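Local coordinates for alpha-1,2-Mannosidase (Trichoderma reesei, PDB 1HCU), which probably trims alpha-1,2-linked mannose residues from high-mannose N-glycans as a calcium-dependent glycoside hydrolase of family 47, at residues W240-K253 with L308-L322. Numbering follows the deposited sequence.
Sequences WSGLMDSFYEYLIK and LASFGGGNFILGGIL
Near the calcium site of the (alpha/alpha)7 barrel of family 47, helices 245-253 and 312-322 run almost parallel, their axes 20° apart. Phe-311 CE2 lies 3.6 Å from CB of Asp-245, a predicted active-site residue, while Trp-240 O comes in at the ring edge. A water bridges the two segments, donating to Asp-245 OD2 and to Leu-308 O. The Trp-240 indole is sandwiched: Tyr-248 CD1 sits over the centre of one face, and Phe-316 CE1 covers the opposite face nearer the rim, 3.8 Å from Trp-240 CH2. Glu-249 has CG anti to the backbone N (chi1 -177°) and an extended chain, which lays the carboxylate against the Phe-311 ring, Glu-249 OE2 3.6 Å from Phe-311 CE1, planes 40° apart. Lys-253 NZ forms a 2.7 Å salt bridge with Glu-249 OE1, at its anti lone pair, and hydrogen-bonds Phe-483 O; OE2 is hydrogen-bonded to OG1 of Thr-485, a calcium-site residue. With an alanine at Glu-249, Lys-253 would probably lose its charged mate, Thr-485 its OE2 partner, and Phe-311 the CG, CD and OE2 contacts. Ile-252 CG1 packs on Gly-319 CA at 3.8 Å and on Leu-322 CD2. No hydrogen bond joins the segments directly, so the contact rests mainly on apolar packing, with a CA-H...O contact from Ala-309 to Trp-240 O and one water; the Glu-249 carboxylate is probably balanced by Lys-253 and the nearby calcium ion.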
ATOM      1  N   TRP A 240       7.793   8.222   6.835  1.00 12.20           N
ATOM      2  CA  TRP A 240       6.515   7.625   6.487  1.00 12.84           C
ATOM      3  C   TRP A 240       6.574   7.067   5.064  1.00 14.25           C
ATOM      4  O   TRP A 240       5.554   6.937   4.390  1.00 14.28           O
ATOM      5  CB  TRP A 240       5.371   8.636   6.631  1.00 12.02           C
ATOM      6  CG  TRP A 240       4.960   8.826   8.067  1.00  9.46           C
ATOM      7  CD1 TRP A 240       5.675   9.454   9.046  1.00  8.88           C
ATOM      8  CD2 TRP A 240       3.777   8.320   8.697  1.00  9.14           C
ATOM      9  NE1 TRP A 240       5.016   9.368  10.247  1.00  7.92           N
ATOM     10  CE2 TRP A 240       3.849   8.678  10.068  1.00  8.67           C
ATOM     11  CE3 TRP A 240       2.665   7.595   8.240  1.00  8.12           C
ATOM     12  CZ2 TRP A 240       2.850   8.338  10.990  1.00  7.99           C
ATOM     13  CZ3 TRP A 240       1.666   7.254   9.159  1.00  8.93           C
ATOM     14  CH2 TRP A 240       1.767   7.625  10.518  1.00  9.75           C
ATOM     15  N   SER A 241       7.777   6.731   4.606  1.00 14.72           N
ATOM     16  CA  SER A 241       7.929   6.175   3.267  1.00 16.45           C
ATOM     17  C   SER A 241       8.647   4.821   3.291  1.00 15.01           C
ATOM     18  O   SER A 241       8.487   4.045   4.231  1.00 14.63           O
ATOM     19  CB  SER A 241       8.668   7.162   2.345  1.00 15.87           C
ATOM     20  OG  SER A 241       9.994   7.373   2.778  1.00 21.51           O
ATOM     21  N   GLY A 242       9.421   4.537   2.249  1.00 14.66           N
ATOM     22  CA  GLY A 242      10.124   3.267   2.164  1.00 15.52           C
ATOM     23  C   GLY A 242      10.806   2.793   3.434  1.00 15.77           C
ATOM     24  O   GLY A 242      11.419   3.582   4.153  1.00 16.28           O
ATOM     25  N   LEU A 243      10.683   1.496   3.709  1.00 15.99           N
ATOM     26  CA  LEU A 243      11.297   0.872   4.879  1.00 14.57           C
ATOM     27  C   LEU A 243      10.599   1.070   6.222  1.00 13.99           C
ATOM     28  O   LEU A 243      10.997   0.444   7.208  1.00 13.67           O
ATOM     29  CB  LEU A 243      12.748   1.337   5.025  1.00 14.53           C
ATOM     30  CG  LEU A 243      13.683   1.089   3.847  1.00 16.20           C
ATOM     31  CD1 LEU A 243      15.026   1.711   4.182  1.00 15.37           C
ATOM     32  CD2 LEU A 243      13.812  -0.411   3.563  1.00 16.87           C
ATOM     33  N   MET A 244       9.575   1.921   6.280  1.00 12.77           N
ATOM     34  CA  MET A 244       8.879   2.159   7.545  1.00 11.81           C
ATOM     35  C   MET A 244       7.375   2.385   7.412  1.00 12.03           C
ATOM     36  O   MET A 244       6.602   1.953   8.271  1.00 14.31           O
ATOM     37  CB  MET A 244       9.518   3.358   8.271  1.00 12.04           C
ATOM     38  CG  MET A 244       8.897   3.712   9.626  1.00  9.53           C
ATOM     39  SD  MET A 244       9.889   4.959  10.542  1.00 13.52           S
ATOM     40  CE  MET A 244      11.244   3.924  11.169  1.00  8.07           C
ATOM     41  N   ASP A 245       6.962   3.046   6.333  1.00 11.13           N
ATOM     42  CA  ASP A 245       5.551   3.366   6.102  1.00  8.96           C
ATOM     43  C   ASP A 245       4.483   2.387   6.593  1.00  9.58           C
ATOM     44  O   ASP A 245       3.711   2.706   7.500  1.00 11.03           O
ATOM     45  CB  ASP A 245       5.301   3.634   4.613  1.00 10.45           C
ATOM     46  CG  ASP A 245       5.911   2.562   3.705  1.00 13.25           C
ATOM     47  OD1 ASP A 245       6.161   1.418   4.163  1.00  9.89           O
ATOM     48  OD2 ASP A 245       6.130   2.877   2.517  1.00 12.61           O
ATOM     49  N   SER A 246       4.421   1.200   5.997  1.00  8.18           N
ATOM     50  CA  SER A 246       3.380   0.250   6.371  1.00 10.55           C
ATOM     51  C   SER A 246       3.363  -0.220   7.830  1.00  9.93           C
ATOM     52  O   SER A 246       2.369  -0.786   8.273  1.00  9.52           O
ATOM     53  CB  SER A 246       3.372  -0.948   5.397  1.00  9.41           C
ATOM     54  OG  SER A 246       4.661  -1.500   5.184  1.00 14.87           O
ATOM     55  N   PHE A 247       4.443   0.023   8.576  1.00 11.11           N
ATOM     56  CA  PHE A 247       4.487  -0.358   9.992  1.00  9.78           C
ATOM     57  C   PHE A 247       3.503   0.491  10.806  1.00  9.58           C
ATOM     58  O   PHE A 247       2.695  -0.044  11.567  1.00  8.57           O
ATOM     59  CB  PHE A 247       5.892  -0.184  10.575  1.00 11.21           C
ATOM     60  CG  PHE A 247       5.905  -0.112  12.077  1.00 10.94           C
ATOM     61  CD1 PHE A 247       6.079   1.104  12.725  1.00  9.93           C
ATOM     62  CD2 PHE A 247       5.637  -1.245  12.837  1.00 10.02           C
ATOM     63  CE1 PHE A 247       5.975   1.196  14.118  1.00 11.88           C
ATOM     64  CE2 PHE A 247       5.531  -1.168  14.224  1.00 11.80           C
ATOM     65  CZ  PHE A 247       5.698   0.056  14.867  1.00 12.18           C
ATOM     66  N   TYR A 248       3.595   1.812  10.654  1.00  9.51           N
ATOM     67  CA  TYR A 248       2.698   2.736  11.344  1.00 10.33           C
ATOM     68  C   TYR A 248       1.268   2.484  10.876  1.00 11.33           C
ATOM     69  O   TYR A 248       0.331   2.529  11.675  1.00 11.91           O
ATOM     70  CB  TYR A 248       3.077   4.193  11.041  1.00  9.25           C
ATOM     71  CG  TYR A 248       4.392   4.614  11.656  1.00 10.26           C
ATOM     72  CD1 TYR A 248       5.354   5.287  10.905  1.00 10.97           C
ATOM     73  CD2 TYR A 248       4.684   4.311  12.981  1.00 10.85           C
ATOM     74  CE1 TYR A 248       6.576   5.641  11.460  1.00  9.92           C
ATOM     75  CE2 TYR A 248       5.897   4.659  13.545  1.00  8.88           C
ATOM     76  CZ  TYR A 248       6.839   5.319  12.780  1.00 10.42           C
ATOM     77  OH  TYR A 248       8.054   5.640  13.339  1.00 10.99           O
ATOM     78  N   GLU A 249       1.119   2.209   9.581  1.00  9.37           N
ATOM     79  CA  GLU A 249      -0.186   1.941   8.976  1.00  9.00           C
ATOM     80  C   GLU A 249      -0.909   0.770   9.650  1.00 10.01           C
ATOM     81  O   GLU A 249      -2.075   0.889  10.033  1.00 10.59           O
ATOM     82  CB  GLU A 249      -0.019   1.641   7.469  1.00  8.20           C
ATOM     83  CG  GLU A 249      -1.315   1.404   6.668  1.00 12.97           C
ATOM     84  CD  GLU A 249      -1.051   0.955   5.218  1.00 15.47           C
ATOM     85  OE1 GLU A 249      -2.018   0.583   4.505  1.00 16.47           O
ATOM     86  OE2 GLU A 249       0.124   0.975   4.791  1.00 15.90           O
ATOM     87  N   TYR A 250      -0.225  -0.363   9.786  1.00  9.49           N
ATOM     88  CA  TYR A 250      -0.845  -1.546  10.377  1.00 11.38           C
ATOM     89  C   TYR A 250      -1.147  -1.425  11.865  1.00 10.82           C
ATOM     90  O   TYR A 250      -1.969  -2.167  12.397  1.00 12.02           O
ATOM     91  CB  TYR A 250       0.008  -2.798  10.116  1.00 13.58           C
ATOM     92  CG  TYR A 250      -0.262  -3.470   8.777  1.00 16.43           C
ATOM     93  CD1 TYR A 250       0.344  -4.691   8.447  1.00 19.58           C
ATOM     94  CD2 TYR A 250      -1.086  -2.875   7.826  1.00 19.30           C
ATOM     95  CE1 TYR A 250       0.139  -5.293   7.196  1.00 19.49           C
ATOM     96  CE2 TYR A 250      -1.298  -3.471   6.571  1.00 20.46           C
ATOM     97  CZ  TYR A 250      -0.682  -4.669   6.262  1.00 18.02           C
ATOM     98  OH  TYR A 250      -0.860  -5.206   5.010  1.00 13.65           O
ATOM     99  N   LEU A 251      -0.490  -0.486  12.532  1.00  9.66           N
ATOM    100  CA  LEU A 251      -0.719  -0.273  13.949  1.00  9.75           C
ATOM    101  C   LEU A 251      -2.180   0.100  14.201  1.00 11.17           C
ATOM    102  O   LEU A 251      -2.860  -0.519  15.028  1.00 10.38           O
ATOM    103  CB  LEU A 251       0.193   0.836  14.455  1.00  9.69           C
ATOM    104  CG  LEU A 251       1.303   0.524  15.466  1.00  9.73           C
ATOM    105  CD1 LEU A 251       1.942  -0.819  15.250  1.00  8.98           C
ATOM    106  CD2 LEU A 251       2.327   1.632  15.348  1.00  7.27           C
ATOM    107  N   ILE A 252      -2.669   1.106  13.483  1.00 10.99           N
ATOM    108  CA  ILE A 252      -4.051   1.536  13.651  1.00 10.60           C
ATOM    109  C   ILE A 252      -5.010   0.561  12.962  1.00 11.12           C
ATOM    110  O   ILE A 252      -6.150   0.391  13.402  1.00 11.10           O
ATOM    111  CB  ILE A 252      -4.263   2.963  13.085  1.00 10.27           C
ATOM    112  CG1 ILE A 252      -5.665   3.477  13.431  1.00  8.92           C
ATOM    113  CG2 ILE A 252      -4.052   2.958  11.586  1.00  9.38           C
ATOM    114  CD1 ILE A 252      -5.914   3.653  14.912  1.00  7.59           C
ATOM    115  N   LYS A 253      -4.555  -0.092  11.896  1.00 10.37           N
ATOM    116  CA  LYS A 253      -5.426  -1.030  11.198  1.00 12.27           C
ATOM    117  C   LYS A 253      -5.726  -2.282  12.018  1.00 12.02           C
ATOM    118  O   LYS A 253      -6.794  -2.880  11.875  1.00 15.49           O
ATOM    119  CB  LYS A 253      -4.849  -1.391   9.825  1.00 10.97           C
ATOM    120  CG  LYS A 253      -5.018  -0.259   8.813  1.00 12.20           C
ATOM    121  CD  LYS A 253      -4.657  -0.676   7.396  1.00 11.09           C
ATOM    122  CE  LYS A 253      -4.936   0.451   6.406  1.00 10.59           C
ATOM    123  NZ  LYS A 253      -4.607   0.046   5.001  1.00 11.00           N
ATOM    124  N   LEU A 308       5.383   7.488  -2.029  1.00 12.51           N
ATOM    125  CA  LEU A 308       5.075   6.456  -1.027  1.00 14.86           C
ATOM    126  C   LEU A 308       4.463   7.073   0.225  1.00 14.77           C
ATOM    127  O   LEU A 308       3.493   6.546   0.774  1.00 13.15           O
ATOM    128  CB  LEU A 308       6.334   5.657  -0.640  1.00 13.26           C
ATOM    129  CG  LEU A 308       6.927   4.690  -1.673  1.00 15.69           C
ATOM    130  CD1 LEU A 308       8.210   4.070  -1.122  1.00 14.41           C
ATOM    131  CD2 LEU A 308       5.911   3.601  -2.010  1.00 15.14           C
ATOM    132  N   ALA A 309       5.022   8.196   0.669  1.00 14.85           N
ATOM    133  CA  ALA A 309       4.516   8.862   1.869  1.00 15.93           C
ATOM    134  C   ALA A 309       3.142   9.502   1.682  1.00 16.23           C
ATOM    135  O   ALA A 309       2.513   9.907   2.657  1.00 15.72           O
ATOM    136  CB  ALA A 309       5.505   9.915   2.340  1.00 13.92           C
ATOM    137  N   SER A 310       2.663   9.590   0.445  1.00 14.77           N
ATOM    138  CA  SER A 310       1.369  10.221   0.232  1.00 15.44           C
ATOM    139  C   SER A 310       0.198   9.391   0.762  1.00 14.56           C
ATOM    140  O   SER A 310      -0.938   9.860   0.778  1.00 15.90           O
ATOM    141  CB  SER A 310       1.157  10.543  -1.251  1.00 13.97           C
ATOM    142  OG  SER A 310       1.001   9.365  -2.018  1.00 17.15           O
ATOM    143  N   PHE A 311       0.470   8.167   1.201  1.00 12.08           N
ATOM    144  CA  PHE A 311      -0.583   7.295   1.728  1.00 11.25           C
ATOM    145  C   PHE A 311      -0.934   7.775   3.141  1.00 11.59           C
ATOM    146  O   PHE A 311      -1.989   7.448   3.681  1.00 10.43           O
ATOM    147  CB  PHE A 311      -0.090   5.845   1.810  1.00 10.22           C
ATOM    148  CG  PHE A 311       0.501   5.489   3.150  1.00  8.50           C
ATOM    149  CD1 PHE A 311      -0.259   4.815   4.099  1.00  9.11           C
ATOM    150  CD2 PHE A 311       1.782   5.912   3.496  1.00  9.16           C
ATOM    151  CE1 PHE A 311       0.244   4.571   5.376  1.00  8.60           C
ATOM    152  CE2 PHE A 311       2.294   5.678   4.764  1.00  8.56           C
ATOM    153  CZ  PHE A 311       1.522   5.005   5.708  1.00  9.97           C
ATOM    154  N   GLY A 312      -0.024   8.545   3.728  1.00 12.54           N
ATOM    155  CA  GLY A 312      -0.220   9.060   5.073  1.00 12.73           C
ATOM    156  C   GLY A 312      -1.562   9.724   5.313  1.00 13.13           C
ATOM    157  O   GLY A 312      -2.200   9.479   6.339  1.00 14.68           O
ATOM    158  N   GLY A 313      -1.994  10.557   4.370  1.00 10.75           N
ATOM    159  CA  GLY A 313      -3.260  11.254   4.526  1.00  9.86           C
ATOM    160  C   GLY A 313      -4.422  10.352   4.887  1.00  9.41           C
ATOM    161  O   GLY A 313      -5.207  10.647   5.797  1.00  9.49           O
ATOM    162  N   GLY A 314      -4.535   9.246   4.167  1.00  9.01           N
ATOM    163  CA  GLY A 314      -5.607   8.313   4.432  1.00 10.59           C
ATOM    164  C   GLY A 314      -5.441   7.641   5.780  1.00 11.24           C
ATOM    165  O   GLY A 314      -6.432   7.364   6.464  1.00 11.66           O
ATOM    166  N   ASN A 315      -4.198   7.391   6.180  1.00  9.38           N
ATOM    167  CA  ASN A 315      -3.973   6.729   7.457  1.00 10.32           C
ATOM    168  C   ASN A 315      -4.400   7.590   8.646  1.00 10.66           C
ATOM    169  O   ASN A 315      -5.057   7.088   9.561  1.00 11.46           O
ATOM    170  CB  ASN A 315      -2.509   6.310   7.612  1.00 10.04           C
ATOM    171  CG  ASN A 315      -2.338   5.207   8.632  1.00 10.12           C
ATOM    172  OD1 ASN A 315      -2.960   4.147   8.518  1.00 12.05           O
ATOM    173  ND2 ASN A 315      -1.501   5.439   9.630  1.00  8.90           N
ATOM    174  N   PHE A 316      -4.033   8.875   8.637  1.00  8.45           N
ATOM    175  CA  PHE A 316      -4.419   9.778   9.720  1.00  9.88           C
ATOM    176  C   PHE A 316      -5.937   9.901   9.778  1.00  9.16           C
ATOM    177  O   PHE A 316      -6.526   9.966  10.861  1.00  9.24           O
ATOM    178  CB  PHE A 316      -3.799  11.172   9.532  1.00 10.49           C
ATOM    179  CG  PHE A 316      -2.447  11.322  10.173  1.00 11.45           C
ATOM    180  CD1 PHE A 316      -1.300  10.853   9.539  1.00 10.03           C
ATOM    181  CD2 PHE A 316      -2.331  11.886  11.439  1.00 11.43           C
ATOM    182  CE1 PHE A 316      -0.059  10.942  10.158  1.00 11.50           C
ATOM    183  CE2 PHE A 316      -1.089  11.982  12.073  1.00 10.89           C
ATOM    184  CZ  PHE A 316       0.051  11.507  11.429  1.00 12.42           C
ATOM    185  N   ILE A 317      -6.555   9.933   8.599  1.00  9.05           N
ATOM    186  CA  ILE A 317      -8.003  10.016   8.487  1.00  7.80           C
ATOM    187  C   ILE A 317      -8.597   8.763   9.110  1.00  9.22           C
ATOM    188  O   ILE A 317      -9.498   8.859   9.953  1.00 10.04           O
ATOM    189  CB  ILE A 317      -8.453  10.133   7.002  1.00  7.43           C
ATOM    190  CG1 ILE A 317      -8.148  11.539   6.484  1.00  6.25           C
ATOM    191  CG2 ILE A 317      -9.940   9.831   6.866  1.00  8.57           C
ATOM    192  CD1 ILE A 317      -8.273  11.690   4.991  1.00  2.87           C
ATOM    193  N   LEU A 318      -8.085   7.594   8.720  1.00  7.49           N
ATOM    194  CA  LEU A 318      -8.588   6.341   9.280  1.00  8.28           C
ATOM    195  C   LEU A 318      -8.524   6.371  10.800  1.00 10.15           C
ATOM    196  O   LEU A 318      -9.493   6.018  11.481  1.00 12.65           O
ATOM    197  CB  LEU A 318      -7.785   5.153   8.771  1.00  7.60           C
ATOM    198  CG  LEU A 318      -8.190   3.799   9.362  1.00  8.00           C
ATOM    199  CD1 LEU A 318      -9.699   3.574   9.213  1.00  7.87           C
ATOM    200  CD2 LEU A 318      -7.420   2.708   8.654  1.00  6.92           C
ATOM    201  N   GLY A 319      -7.375   6.798  11.322  1.00 10.70           N
ATOM    202  CA  GLY A 319      -7.184   6.893  12.760  1.00 11.32           C
ATOM    203  C   GLY A 319      -8.169   7.853  13.400  1.00 10.67           C
ATOM    204  O   GLY A 319      -8.657   7.599  14.492  1.00 10.84           O
ATOM    205  N   GLY A 320      -8.460   8.956  12.716  1.00 12.54           N
ATOM    206  CA  GLY A 320      -9.404   9.934  13.236  1.00 13.28           C
ATOM    207  C   GLY A 320     -10.816   9.374  13.310  1.00 12.88           C
ATOM    208  O   GLY A 320     -11.587   9.720  14.205  1.00 13.21           O
ATOM    209  N   ILE A 321     -11.160   8.507  12.363  1.00 13.38           N
ATOM    210  CA  ILE A 321     -12.479   7.882  12.345  1.00 12.34           C
ATOM    211  C   ILE A 321     -12.583   6.914  13.522  1.00 12.96           C
ATOM    212  O   ILE A 321     -13.453   7.056  14.372  1.00 13.55           O
ATOM    213  CB  ILE A 321     -12.707   7.093  11.035  1.00 10.84           C
ATOM    214  CG1 ILE A 321     -12.754   8.053   9.854  1.00 11.24           C
ATOM    215  CG2 ILE A 321     -14.014   6.312  11.100  1.00  9.98           C
ATOM    216  CD1 ILE A 321     -12.853   7.355   8.534  1.00  6.90           C
ATOM    217  N   LEU A 322     -11.679   5.938  13.565  1.00 13.82           N
ATOM    218  CA  LEU A 322     -11.662   4.938  14.629  1.00 14.45           C
ATOM    219  C   LEU A 322     -11.524   5.519  16.030  1.00 16.14           C
ATOM    220  O   LEU A 322     -11.980   4.916  16.996  1.00 18.46           O
ATOM    221  CB  LEU A 322     -10.529   3.937  14.398  1.00 13.10           C
ATOM    222  CG  LEU A 322     -10.729   2.739  13.464  1.00 15.85           C
ATOM    223  CD1 LEU A 322     -11.608   3.099  12.294  1.00 15.71           C
ATOM    224  CD2 LEU A 322      -9.360   2.256  12.987  1.00 12.71           C
TER
HETATM  225  O   HOH W   1       3.333   3.717   1.391  1.00 12.57           O